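PDB 1JYE: lactose Operon Repressor from Escherichia coli, which binds the lac operator and represses transcription of the lactose operon until an inducer sugar weakens its hold. Local coordinates for residues Tyr126-Gln131 with Ala145-Val150; Gln181-Ala186 with Ile237-Met242; Trp220-Gly225 with Met249-Met254. The protein carries 1 engineered substitution. All blocks are in the same frame, centred on the assembly; numbering follows the deposited sequence.

Contact 1: Tyr126-Gln131 with Ala145-Val150; sequences YPLDDQ and ALFLDV
Phe147 turns the edge of its ring to Leu128: CD1 of Leu128 lies near the ring plane, 3.7 Å from Phe147 CE2, and the two side chains cross at about a right angle. Both are buried, and Val136 of helix 130-139 touches both, so purely apolar groups suit the place.

Asp149 follows and has the largest share of the contact of any residue. Its backbone N gives its hydrogen to a water at 3.0 Å, and that water in turn donates to Tyr126 O over 2.7 Å, bridging the two segments beside a direct bond. In that bond the carbonyl O of Asp149 accepts Leu128 N (3.1 Å, N-H...O 156°), the donor nearly on the extension of the C=O bond. Pro127 has no N-H to offer, but its CA approaches the same oxygen at 3.3 Å in a CA-H...O contact. With CG anti to the backbone N (chi1 -162°), the carboxylate comes up against the proline, OD2 standing 3.3 Å from Pro127 CB, while OD1 bonds the hydroxyl of Ser193 on helix 192-207. An alanine here would probably leave that hydroxyl without its carboxylate partner and open a gap against the proline ring.

Val150 closes the segment by laying CG1 3.7 Å from Leu128 O and 4.3 Å from Leu128 CB; its branched side chain also packs on Ser158 and Ile160 of strand 158-161.

The two segments thus meet at the carboxyl-terminal side of neighbouring parallel strands, 122-125 and 145-147, joined by helix 130-139: a beta-alpha-beta unit of the Rossmann-like sheet found in periplasmic binding protein folds, in which such strand ends face the ligand cleft.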
ATOM      1  N   TYR A 126     -10.007  -2.182 -12.829  1.00 16.14           N
ATOM      2  CA  TYR A 126     -10.832  -3.135 -12.095  1.00 16.45           C
ATOM      3  C   TYR A 126     -10.859  -4.452 -12.882  1.00 16.25           C
ATOM      4  O   TYR A 126     -11.007  -4.440 -14.100  1.00 16.83           O
ATOM      5  CB  TYR A 126     -12.242  -2.552 -11.978  1.00 17.58           C
ATOM      6  CG  TYR A 126     -13.193  -3.356 -11.131  1.00 19.05           C
ATOM      7  CD1 TYR A 126     -13.151  -3.288  -9.740  1.00 20.55           C
ATOM      8  CD2 TYR A 126     -14.136  -4.195 -11.721  1.00 20.34           C
ATOM      9  CE1 TYR A 126     -14.026  -4.036  -8.956  1.00 21.33           C
ATOM     10  CE2 TYR A 126     -15.015  -4.948 -10.950  1.00 22.70           C
ATOM     11  CZ  TYR A 126     -14.955  -4.865  -9.569  1.00 23.49           C
ATOM     12  OH  TYR A 126     -15.822  -5.612  -8.807  1.00 25.63           O
ATOM     13  N   PRO A 127     -10.726  -5.601 -12.196  1.00 15.94           N
ATOM     14  CA  PRO A 127     -10.728  -6.902 -12.882  1.00 15.66           C
ATOM     15  C   PRO A 127     -12.051  -7.272 -13.548  1.00 15.27           C
ATOM     16  O   PRO A 127     -13.084  -7.362 -12.891  1.00 16.64           O
ATOM     17  CB  PRO A 127     -10.336  -7.871 -11.771  1.00 16.03           C
ATOM     18  CG  PRO A 127     -10.969  -7.253 -10.566  1.00 17.39           C
ATOM     19  CD  PRO A 127     -10.645  -5.781 -10.735  1.00 17.01           C
ATOM     20  N   LEU A 128     -12.007  -7.500 -14.858  1.00 14.30           N
ATOM     21  CA  LEU A 128     -13.212  -7.841 -15.612  1.00 15.18           C
ATOM     22  C   LEU A 128     -12.947  -8.954 -16.617  1.00 15.46           C
ATOM     23  O   LEU A 128     -11.934  -8.927 -17.311  1.00 15.74           O
ATOM     24  CB  LEU A 128     -13.712  -6.608 -16.369  1.00 14.42           C
ATOM     25  CG  LEU A 128     -14.231  -5.443 -15.527  1.00 15.61           C
ATOM     26  CD1 LEU A 128     -14.241  -4.169 -16.355  1.00 15.24           C
ATOM     27  CD2 LEU A 128     -15.630  -5.775 -15.011  1.00 16.07           C
ATOM     28  N   ASP A 129     -13.848  -9.930 -16.703  1.00 17.00           N
ATOM     29  CA  ASP A 129     -13.643 -10.994 -17.677  1.00 18.19           C
ATOM     30  C   ASP A 129     -14.020 -10.459 -19.057  1.00 19.73           C
ATOM     31  O   ASP A 129     -14.440  -9.308 -19.182  1.00 19.19           O
ATOM     32  CB  ASP A 129     -14.436 -12.265 -17.315  1.00 19.65           C
ATOM     33  CG  ASP A 129     -15.941 -12.115 -17.482  1.00 22.18           C
ATOM     34  OD1 ASP A 129     -16.416 -11.092 -18.010  1.00 22.51           O
ATOM     35  OD2 ASP A 129     -16.658 -13.061 -17.085  1.00 23.39           O
ATOM     36  N   ASP A 130     -13.862 -11.280 -20.088  1.00 19.47           N
ATOM     37  CA  ASP A 130     -14.145 -10.846 -21.453  1.00 22.54           C
ATOM     38  C   ASP A 130     -15.495 -10.167 -21.655  1.00 22.09           C
ATOM     39  O   ASP A 130     -15.556  -9.004 -22.060  1.00 22.12           O
ATOM     40  CB  ASP A 130     -14.008 -12.032 -22.414  1.00 24.19           C
ATOM     41  CG  ASP A 130     -14.043 -11.610 -23.873  1.00 28.86           C
ATOM     42  OD1 ASP A 130     -15.142 -11.587 -24.471  1.00 31.02           O
ATOM     43  OD2 ASP A 130     -12.968 -11.291 -24.423  1.00 31.27           O
ATOM     44  N   GLN A 131     -16.575 -10.886 -21.372  1.00 22.06           N
ATOM     45  CA  GLN A 131     -17.915 -10.340 -21.548  1.00 23.03           C
ATOM     46  C   GLN A 131     -18.219  -9.114 -20.694  1.00 21.59           C
ATOM     47  O   GLN A 131     -18.852  -8.169 -21.169  1.00 20.89           O
ATOM     48  CB  GLN A 131     -18.959 -11.430 -21.297  1.00 26.50           C
ATOM     49  CG  GLN A 131     -19.265 -12.272 -22.527  1.00 32.47           C
ATOM     50  CD  GLN A 131     -18.018 -12.747 -23.248  1.00 35.19           C
ATOM     51  OE1 GLN A 131     -17.248 -13.551 -22.722  1.00 38.90           O
ATOM     52  NE2 GLN A 131     -17.810 -12.246 -24.462  1.00 36.33           N
ATOM     53  N   ALA A 145     -12.178   4.584 -23.418  1.00 20.46           N
ATOM     54  CA  ALA A 145     -11.977   3.802 -22.203  1.00 18.55           C
ATOM     55  C   ALA A 145     -10.785   2.863 -22.351  1.00 18.73           C
ATOM     56  O   ALA A 145     -10.658   2.153 -23.349  1.00 18.66           O
ATOM     57  CB  ALA A 145     -13.232   3.000 -21.885  1.00 20.31           C
ATOM     58  N   LEU A 146      -9.925   2.854 -21.338  1.00 16.71           N
ATOM     59  CA  LEU A 146      -8.733   2.016 -21.340  1.00 15.06           C
ATOM     60  C   LEU A 146      -8.773   1.093 -20.123  1.00 14.50           C
ATOM     61  O   LEU A 146      -8.919   1.557 -18.994  1.00 15.09           O
ATOM     62  CB  LEU A 146      -7.492   2.909 -21.295  1.00 15.35           C
ATOM     63  CG  LEU A 146      -6.114   2.256 -21.363  1.00 15.22           C
ATOM     64  CD1 LEU A 146      -5.920   1.580 -22.725  1.00 15.53           C
ATOM     65  CD2 LEU A 146      -5.056   3.324 -21.154  1.00 16.81           C
ATOM     66  N   PHE A 147      -8.645  -0.211 -20.358  1.00 13.60           N
ATOM     67  CA  PHE A 147      -8.697  -1.201 -19.281  1.00 13.71           C
ATOM     68  C   PHE A 147      -7.314  -1.686 -18.857  1.00 14.00           C
ATOM     69  O   PHE A 147      -6.470  -1.991 -19.701  1.00 13.70           O
ATOM     70  CB  PHE A 147      -9.544  -2.403 -19.718  1.00 13.72           C
ATOM     71  CG  PHE A 147     -10.986  -2.065 -19.998  1.00 14.04           C
ATOM     72  CD1 PHE A 147     -11.341  -1.354 -21.143  1.00 14.08           C
ATOM     73  CD2 PHE A 147     -11.985  -2.458 -19.118  1.00 13.67           C
ATOM     74  CE1 PHE A 147     -12.680  -1.042 -21.407  1.00 14.59           C
ATOM     75  CE2 PHE A 147     -13.328  -2.151 -19.368  1.00 14.76           C
ATOM     76  CZ  PHE A 147     -13.674  -1.441 -20.518  1.00 14.31           C
ATOM     77  N   LEU A 148      -7.095  -1.777 -17.547  1.00 12.95           N
ATOM     78  CA  LEU A 148      -5.804  -2.212 -17.020  1.00 12.66           C
ATOM     79  C   LEU A 148      -5.820  -3.561 -16.297  1.00 13.60           C
ATOM     80  O   LEU A 148      -4.775  -4.039 -15.851  1.00 14.99           O
ATOM     81  CB  LEU A 148      -5.250  -1.142 -16.072  1.00 13.11           C
ATOM     82  CG  LEU A 148      -5.191   0.290 -16.614  1.00 13.27           C
ATOM     83  CD1 LEU A 148      -4.545   1.211 -15.573  1.00 14.38           C
ATOM     84  CD2 LEU A 148      -4.399   0.314 -17.921  1.00 14.26           C
ATOM     85  N   ASP A 149      -6.991  -4.182 -16.176  1.00 14.05           N
ATOM     86  CA  ASP A 149      -7.085  -5.470 -15.486  1.00 15.62           C
ATOM     87  C   ASP A 149      -8.050  -6.386 -16.223  1.00 16.15           C
ATOM     88  O   ASP A 149      -9.167  -6.642 -15.767  1.00 15.65           O
ATOM     89  CB  ASP A 149      -7.565  -5.270 -14.047  1.00 16.70           C
ATOM     90  CG  ASP A 149      -7.265  -6.466 -13.156  1.00 19.50           C
ATOM     91  OD1 ASP A 149      -6.893  -7.539 -13.683  1.00 20.42           O
ATOM     92  OD2 ASP A 149      -7.405  -6.329 -11.922  1.00 21.11           O
ATOM     93  N   VAL A 150      -7.598  -6.874 -17.370  1.00 14.88           N
ATOM     94  CA  VAL A 150      -8.392  -7.752 -18.221  1.00 14.80           C
ATOM     95  C   VAL A 150      -7.457  -8.738 -18.910  1.00 15.62           C
ATOM     96  O   VAL A 150      -6.242  -8.705 -18.704  1.00 16.60           O
ATOM     97  CB  VAL A 150      -9.109  -6.942 -19.328  1.00 14.48           C
ATOM     98  CG1 VAL A 150     -10.167  -6.047 -18.725  1.00 15.15           C
ATOM     99  CG2 VAL A 150      -8.087  -6.096 -20.101  1.00 15.38           C
TER
HETATM  100  O   HOH W   1      -9.878  -3.470 -16.363  1.00 14.36           O

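Contact 2: Gln181-Ala186 with Ile237-Met242; sequences QIALLA and IVPTAM
Ala183 N meets the flat carbonyl of Ala241 in its own plane, 3.0 Å from the oxygen; the flat groups of this contact are peptides, with no aromatic ring among them. At the Gln181 carbonyl the donor, Thr240 N at 2.9 Å, is tilted 15° from the plane, and Ala241 N adds a weak bond to the same oxygen. Ile182 and Ala241 put their side chains on one face of this parallel pairing, Ala183 and Met242 on the other. On the latter, Pro239 CG rests 3.8 Å from Ala183 CB, and helix 222-234 covers the group through Met232 and Thr229. The small Ala183 lets that helix come close, and Met242, its CG 4.2 Å from Ala183 CB, lies against Thr229. On the other face Ala241 CB is 4.4 Å from Ile182 CG1.

The entry to the pairing is wet. One water accepts from Gln181 N and bonds Thr240 OG1, which is also bonded to His179 ND1. Another accepts from Gln181 NE2 and donates to Val238 O at 2.8 Å. The chemistry therefore changes along the strands: water and polar side chains serve the outer end, and peptide bonds among apolar side chains the buried one.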
ATOM      1  N   GLN A 181       8.587 -31.046  -6.503  1.00 21.68           N
ATOM      2  CA  GLN A 181       7.449 -31.038  -5.578  1.00 19.74           C
ATOM      3  C   GLN A 181       7.060 -29.584  -5.354  1.00 19.40           C
ATOM      4  O   GLN A 181       7.592 -28.920  -4.464  1.00 19.46           O
ATOM      5  CB  GLN A 181       7.844 -31.670  -4.241  1.00 22.85           C
ATOM      6  CG  GLN A 181       8.166 -33.155  -4.305  1.00 26.86           C
ATOM      7  CD  GLN A 181       6.946 -34.001  -4.611  1.00 29.90           C
ATOM      8  OE1 GLN A 181       6.499 -34.078  -5.755  1.00 33.79           O
ATOM      9  NE2 GLN A 181       6.394 -34.631  -3.583  1.00 32.98           N
ATOM     10  N   ILE A 182       6.114 -29.101  -6.150  1.00 17.29           N
ATOM     11  CA  ILE A 182       5.700 -27.707  -6.083  1.00 16.84           C
ATOM     12  C   ILE A 182       4.237 -27.480  -5.729  1.00 16.62           C
ATOM     13  O   ILE A 182       3.354 -28.207  -6.180  1.00 18.01           O
ATOM     14  CB  ILE A 182       6.009 -27.027  -7.433  1.00 16.23           C
ATOM     15  CG1 ILE A 182       7.506 -27.169  -7.731  1.00 16.49           C
ATOM     16  CG2 ILE A 182       5.589 -25.555  -7.405  1.00 17.45           C
ATOM     17  CD1 ILE A 182       7.917 -26.729  -9.119  1.00 17.76           C
ATOM     18  N   ALA A 183       3.985 -26.465  -4.905  1.00 15.29           N
ATOM     19  CA  ALA A 183       2.626 -26.128  -4.513  1.00 15.01           C
ATOM     20  C   ALA A 183       2.308 -24.739  -5.048  1.00 13.97           C
ATOM     21  O   ALA A 183       3.206 -23.909  -5.211  1.00 14.07           O
ATOM     22  CB  ALA A 183       2.484 -26.153  -2.992  1.00 16.12           C
ATOM     23  N   LEU A 184       1.032 -24.498  -5.329  1.00 14.03           N
ATOM     24  CA  LEU A 184       0.584 -23.216  -5.853  1.00 14.48           C
ATOM     25  C   LEU A 184      -0.358 -22.520  -4.885  1.00 15.13           C
ATOM     26  O   LEU A 184      -1.231 -23.154  -4.296  1.00 14.95           O
ATOM     27  CB  LEU A 184      -0.159 -23.408  -7.180  1.00 14.64           C
ATOM     28  CG  LEU A 184       0.523 -24.223  -8.282  1.00 14.71           C
ATOM     29  CD1 LEU A 184      -0.409 -24.306  -9.494  1.00 15.31           C
ATOM     30  CD2 LEU A 184       1.846 -23.584  -8.660  1.00 15.69           C
ATOM     31  N   LEU A 185      -0.175 -21.215  -4.713  1.00 14.25           N
ATOM     32  CA  LEU A 185      -1.061 -20.433  -3.857  1.00 14.17           C
ATOM     33  C   LEU A 185      -1.556 -19.303  -4.743  1.00 13.81           C
ATOM     34  O   LEU A 185      -0.862 -18.306  -4.952  1.00 14.82           O
ATOM     35  CB  LEU A 185      -0.322 -19.874  -2.636  1.00 16.38           C
ATOM     36  CG  LEU A 185      -1.159 -18.933  -1.757  1.00 18.05           C
ATOM     37  CD1 LEU A 185      -2.498 -19.578  -1.410  1.00 20.89           C
ATOM     38  CD2 LEU A 185      -0.381 -18.605  -0.490  1.00 21.55           C
ATOM     39  N   ALA A 186      -2.761 -19.482  -5.273  1.00 13.30           N
ATOM     40  CA  ALA A 186      -3.365 -18.519  -6.182  1.00 12.22           C
ATOM     41  C   ALA A 186      -4.045 -17.354  -5.488  1.00 13.55           C
ATOM     42  O   ALA A 186      -4.346 -17.410  -4.296  1.00 14.13           O
ATOM     43  CB  ALA A 186      -4.375 -19.235  -7.084  1.00 14.65           C
ATOM     44  N   ILE A 237       1.293 -32.029   3.712  1.00 23.70           N
ATOM     45  CA  ILE A 237       1.756 -31.737   2.363  1.00 22.32           C
ATOM     46  C   ILE A 237       2.904 -30.743   2.473  1.00 22.36           C
ATOM     47  O   ILE A 237       2.696 -29.574   2.801  1.00 22.19           O
ATOM     48  CB  ILE A 237       0.626 -31.137   1.503  1.00 22.03           C
ATOM     49  CG1 ILE A 237      -0.521 -32.145   1.394  1.00 23.76           C
ATOM     50  CG2 ILE A 237       1.156 -30.774   0.120  1.00 21.80           C
ATOM     51  CD1 ILE A 237      -1.710 -31.658   0.585  1.00 25.62           C
ATOM     52  N   VAL A 238       4.116 -31.218   2.206  1.00 21.64           N
ATOM     53  CA  VAL A 238       5.302 -30.378   2.306  1.00 22.04           C
ATOM     54  C   VAL A 238       6.058 -30.307   0.987  1.00 21.46           C
ATOM     55  O   VAL A 238       6.856 -31.189   0.659  1.00 22.35           O
ATOM     56  CB  VAL A 238       6.263 -30.903   3.403  1.00 23.30           C
ATOM     57  CG1 VAL A 238       7.397 -29.915   3.627  1.00 23.98           C
ATOM     58  CG2 VAL A 238       5.497 -31.141   4.691  1.00 23.98           C
ATOM     59  N   PRO A 239       5.815 -29.249   0.206  1.00 19.23           N
ATOM     60  CA  PRO A 239       6.502 -29.102  -1.076  1.00 18.31           C
ATOM     61  C   PRO A 239       7.915 -28.595  -0.822  1.00 18.26           C
ATOM     62  O   PRO A 239       8.245 -28.217   0.301  1.00 19.22           O
ATOM     63  CB  PRO A 239       5.647 -28.067  -1.794  1.00 19.56           C
ATOM     64  CG  PRO A 239       5.273 -27.142  -0.662  1.00 19.39           C
ATOM     65  CD  PRO A 239       4.891 -28.123   0.443  1.00 20.85           C
ATOM     66  N   THR A 240       8.753 -28.602  -1.851  1.00 17.29           N
ATOM     67  CA  THR A 240      10.100 -28.077  -1.701  1.00 17.06           C
ATOM     68  C   THR A 240      10.083 -26.636  -2.205  1.00 16.47           C
ATOM     69  O   THR A 240      11.005 -25.868  -1.953  1.00 16.34           O
ATOM     70  CB  THR A 240      11.149 -28.897  -2.492  1.00 17.74           C
ATOM     71  OG1 THR A 240      10.792 -28.948  -3.878  1.00 17.85           O
ATOM     72  CG2 THR A 240      11.246 -30.313  -1.932  1.00 17.69           C
ATOM     73  N   ALA A 241       9.013 -26.269  -2.906  1.00 17.17           N
ATOM     74  CA  ALA A 241       8.884 -24.912  -3.429  1.00 17.07           C
ATOM     75  C   ALA A 241       7.426 -24.504  -3.603  1.00 15.91           C
ATOM     76  O   ALA A 241       6.550 -25.342  -3.821  1.00 14.98           O
ATOM     77  CB  ALA A 241       9.621 -24.790  -4.763  1.00 17.56           C
ATOM     78  N   MET A 242       7.180 -23.202  -3.504  1.00 14.94           N
ATOM     79  CA  MET A 242       5.839 -22.658  -3.653  1.00 15.16           C
ATOM     80  C   MET A 242       5.828 -21.463  -4.596  1.00 14.80           C
ATOM     81  O   MET A 242       6.707 -20.606  -4.532  1.00 15.64           O
ATOM     82  CB  MET A 242       5.291 -22.189  -2.297  1.00 15.67           C
ATOM     83  CG  MET A 242       5.068 -23.274  -1.259  1.00 17.92           C
ATOM     84  SD  MET A 242       4.447 -22.554   0.285  1.00 18.83           S
ATOM     85  CE  MET A 242       2.752 -22.211  -0.140  1.00 18.92           C
TER
HETATM   86  O   HOH W   2      11.396 -31.076  -5.306  1.00 19.47           O
HETATM   87  O   HOH W   3       6.705 -33.327  -1.131  1.00 48.10           O

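Contact 3: Trp220-Gly225 with Met249-Met254; sequences WSAMSG and MALGAM
Trp220 reaches Met249 in two ways. Its backbone N makes a weak bond to SD (3.4 Å), and its ring meets the methyl: CE3 lies 3.8 Å from Met249 CE, in an oblique approach that the bend of the methionine at chi3 (-71°) makes possible. The long, flexible thioether can present SD to the backbone N-H and its methyl to the indole.

Ser221 is the N-cap of helix 222-234. Its OG accepts from Ser224 N and is bonded to Asp219 OD1, while its carbonyl O packs 3.3 Å from Met249 CG. That oxygen also takes Gly225 N and the hydroxyl of Ser224 (OG to O, 2.8 Å).

Ala222 begins the meeting of helix with helix. Its O lies 3.2 Å from Gly252 CA, a CA-H...O contact, and its CB touches Leu251 CD2 near the dimer interface, where Cys281 of the second subunit packs on Ala222 and Tyr282 of that subunit on Leu251. The two helices, 222-234 and 247-259, flank strand 241-244 along the chain, within the alternating alpha/beta architecture of the periplasmic binding protein-like domain.

Ser224 holds its OG beside Met249 SD, and that hydroxyl is bonded to Asp219 N as well as to the cap residue.

Gly225 and Met249 have the nearest pair of CA atoms, and Gly225 CA meets Met249 O at 3.4 Å in another CA-H...O contact. A beta carbon at Gly225 would fall 2.0 Å from that oxygen, and one at Gly252 1.8 Å from Ala222 O; two bare CA atoms allow the backbones to lie this near.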
ATOM      1  N   TRP A 220      -5.081 -12.228  -1.623  1.00 13.91           N
ATOM      2  CA  TRP A 220      -4.077 -11.174  -1.835  1.00 14.33           C
ATOM      3  C   TRP A 220      -3.430 -10.709  -0.526  1.00 14.11           C
ATOM      4  O   TRP A 220      -2.394 -10.043  -0.553  1.00 16.18           O
ATOM      5  CB  TRP A 220      -4.676  -9.940  -2.533  1.00 14.38           C
ATOM      6  CG  TRP A 220      -5.188 -10.124  -3.950  1.00 14.13           C
ATOM      7  CD1 TRP A 220      -6.365  -9.638  -4.451  1.00 15.49           C
ATOM      8  CD2 TRP A 220      -4.509 -10.740  -5.060  1.00 14.47           C
ATOM      9  NE1 TRP A 220      -6.459  -9.905  -5.795  1.00 15.96           N
ATOM     10  CE2 TRP A 220      -5.337 -10.580  -6.196  1.00 14.67           C
ATOM     11  CE3 TRP A 220      -3.283 -11.405  -5.205  1.00 15.31           C
ATOM     12  CZ2 TRP A 220      -4.979 -11.062  -7.464  1.00 15.03           C
ATOM     13  CZ3 TRP A 220      -2.926 -11.886  -6.472  1.00 13.62           C
ATOM     14  CH2 TRP A 220      -3.776 -11.710  -7.581  1.00 12.46           C
ATOM     15  N   SER A 221      -4.023 -11.061   0.612  1.00 15.07           N
ATOM     16  CA  SER A 221      -3.476 -10.628   1.903  1.00 13.57           C
ATOM     17  C   SER A 221      -2.439 -11.572   2.496  1.00 15.37           C
ATOM     18  O   SER A 221      -2.443 -12.777   2.231  1.00 15.24           O
ATOM     19  CB  SER A 221      -4.600 -10.435   2.929  1.00 15.62           C
ATOM     20  OG  SER A 221      -5.117 -11.684   3.365  1.00 15.88           O
ATOM     21  N   ALA A 222      -1.550 -11.015   3.313  1.00 13.96           N
ATOM     22  CA  ALA A 222      -0.524 -11.815   3.958  1.00 14.07           C
ATOM     23  C   ALA A 222      -1.165 -12.878   4.842  1.00 14.86           C
ATOM     24  O   ALA A 222      -0.705 -14.018   4.879  1.00 15.72           O
ATOM     25  CB  ALA A 222       0.400 -10.922   4.793  1.00 15.34           C
ATOM     26  N   MET A 223      -2.235 -12.517   5.546  1.00 16.19           N
ATOM     27  CA  MET A 223      -2.877 -13.482   6.426  1.00 17.04           C
ATOM     28  C   MET A 223      -3.429 -14.676   5.656  1.00 15.63           C
ATOM     29  O   MET A 223      -3.381 -15.801   6.147  1.00 16.48           O
ATOM     30  CB  MET A 223      -3.995 -12.828   7.243  1.00 19.37           C
ATOM     31  CG  MET A 223      -4.550 -13.734   8.348  1.00 23.15           C
ATOM     32  SD  MET A 223      -3.273 -14.346   9.498  1.00 29.02           S
ATOM     33  CE  MET A 223      -2.983 -12.882  10.490  1.00 28.34           C
ATOM     34  N   SER A 224      -3.941 -14.448   4.450  1.00 15.77           N
ATOM     35  CA  SER A 224      -4.469 -15.572   3.674  1.00 16.42           C
ATOM     36  C   SER A 224      -3.317 -16.487   3.261  1.00 17.09           C
ATOM     37  O   SER A 224      -3.477 -17.707   3.184  1.00 16.67           O
ATOM     38  CB  SER A 224      -5.247 -15.083   2.441  1.00 17.33           C
ATOM     39  OG  SER A 224      -4.395 -14.594   1.419  1.00 19.62           O
ATOM     40  N   GLY A 225      -2.151 -15.901   3.004  1.00 15.93           N
ATOM     41  CA  GLY A 225      -0.998 -16.705   2.632  1.00 14.82           C
ATOM     42  C   GLY A 225      -0.561 -17.551   3.813  1.00 16.11           C
ATOM     43  O   GLY A 225      -0.169 -18.710   3.667  1.00 14.51           O
ATOM     44  N   MET A 249       0.998 -12.307  -0.001  1.00 14.04           N
ATOM     45  CA  MET A 249       0.624 -13.664   0.368  1.00 13.38           C
ATOM     46  C   MET A 249       1.901 -14.469   0.583  1.00 13.09           C
ATOM     47  O   MET A 249       1.934 -15.375   1.413  1.00 13.75           O
ATOM     48  CB  MET A 249      -0.240 -14.318  -0.718  1.00 12.76           C
ATOM     49  CG  MET A 249      -1.626 -13.713  -0.822  1.00 13.93           C
ATOM     50  SD  MET A 249      -2.742 -14.729  -1.803  1.00 18.06           S
ATOM     51  CE  MET A 249      -2.091 -14.479  -3.394  1.00 22.58           C
ATOM     52  N   ALA A 250       2.955 -14.133  -0.157  1.00 12.56           N
ATOM     53  CA  ALA A 250       4.226 -14.843  -0.007  1.00 12.85           C
ATOM     54  C   ALA A 250       4.790 -14.585   1.384  1.00 12.60           C
ATOM     55  O   ALA A 250       5.378 -15.474   1.998  1.00 12.46           O
ATOM     56  CB  ALA A 250       5.226 -14.400  -1.075  1.00 12.72           C
ATOM     57  N   LEU A 251       4.620 -13.361   1.878  1.00 13.83           N
ATOM     58  CA  LEU A 251       5.098 -13.011   3.212  1.00 14.41           C
ATOM     59  C   LEU A 251       4.405 -13.922   4.224  1.00 14.03           C
ATOM     60  O   LEU A 251       5.038 -14.443   5.149  1.00 15.56           O
ATOM     61  CB  LEU A 251       4.764 -11.549   3.529  1.00 13.63           C
ATOM     62  CG  LEU A 251       5.090 -11.071   4.952  1.00 16.74           C
ATOM     63  CD1 LEU A 251       6.599 -10.969   5.133  1.00 18.08           C
ATOM     64  CD2 LEU A 251       4.440  -9.715   5.185  1.00 15.90           C
ATOM     65  N   GLY A 252       3.101 -14.102   4.041  1.00 13.59           N
ATOM     66  CA  GLY A 252       2.332 -14.953   4.928  1.00 14.13           C
ATOM     67  C   GLY A 252       2.817 -16.391   4.857  1.00 14.20           C
ATOM     68  O   GLY A 252       2.949 -17.058   5.878  1.00 13.91           O
ATOM     69  N   ALA A 253       3.080 -16.868   3.645  1.00 14.76           N
ATOM     70  CA  ALA A 253       3.564 -18.233   3.453  1.00 15.29           C
ATOM     71  C   ALA A 253       4.907 -18.408   4.147  1.00 15.22           C
ATOM     72  O   ALA A 253       5.152 -19.416   4.807  1.00 15.57           O
ATOM     73  CB  ALA A 253       3.706 -18.535   1.962  1.00 14.18           C
ATOM     74  N   MET A 254       5.778 -17.417   3.993  1.00 14.61           N
ATOM     75  CA  MET A 254       7.097 -17.465   4.605  1.00 15.02           C
ATOM     76  C   MET A 254       6.983 -17.547   6.123  1.00 14.87           C
ATOM     77  O   MET A 254       7.745 -18.267   6.772  1.00 16.60           O
ATOM     78  CB  MET A 254       7.903 -16.234   4.187  1.00 16.48           C
ATOM     79  CG  MET A 254       8.339 -16.274   2.727  1.00 17.54           C
ATOM     80  SD  MET A 254       8.979 -14.698   2.135  1.00 19.60           S
ATOM     81  CE  MET A 254      10.372 -14.476   3.243  1.00 20.97           C
TER

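Overall arrangement
Contacts 2 and 3 belong to the same alpha/beta domain, the sheet of contact 2 lying against the helices of contact 3: their centres are 14 Å apart, their segments alternate along the chain, and they touch directly. Leu185 CD2, on the strand of contact 2, packs 3.7 Å from Gly225 CA, and Ala186 O lies 3.8 Å from Met249 CE. Contact 1 lies on the opposite side of the chain's centre, in the other parallel sheet, 30 Å centre to centre from contact 2 and 25 Å from contact 3, though its nearest atoms come within about 7 Å of contact 3. A glycerol, probably from the crystallisation liquor, sits about 4 Å from the Trp220 side chain, consistent with a pocket there.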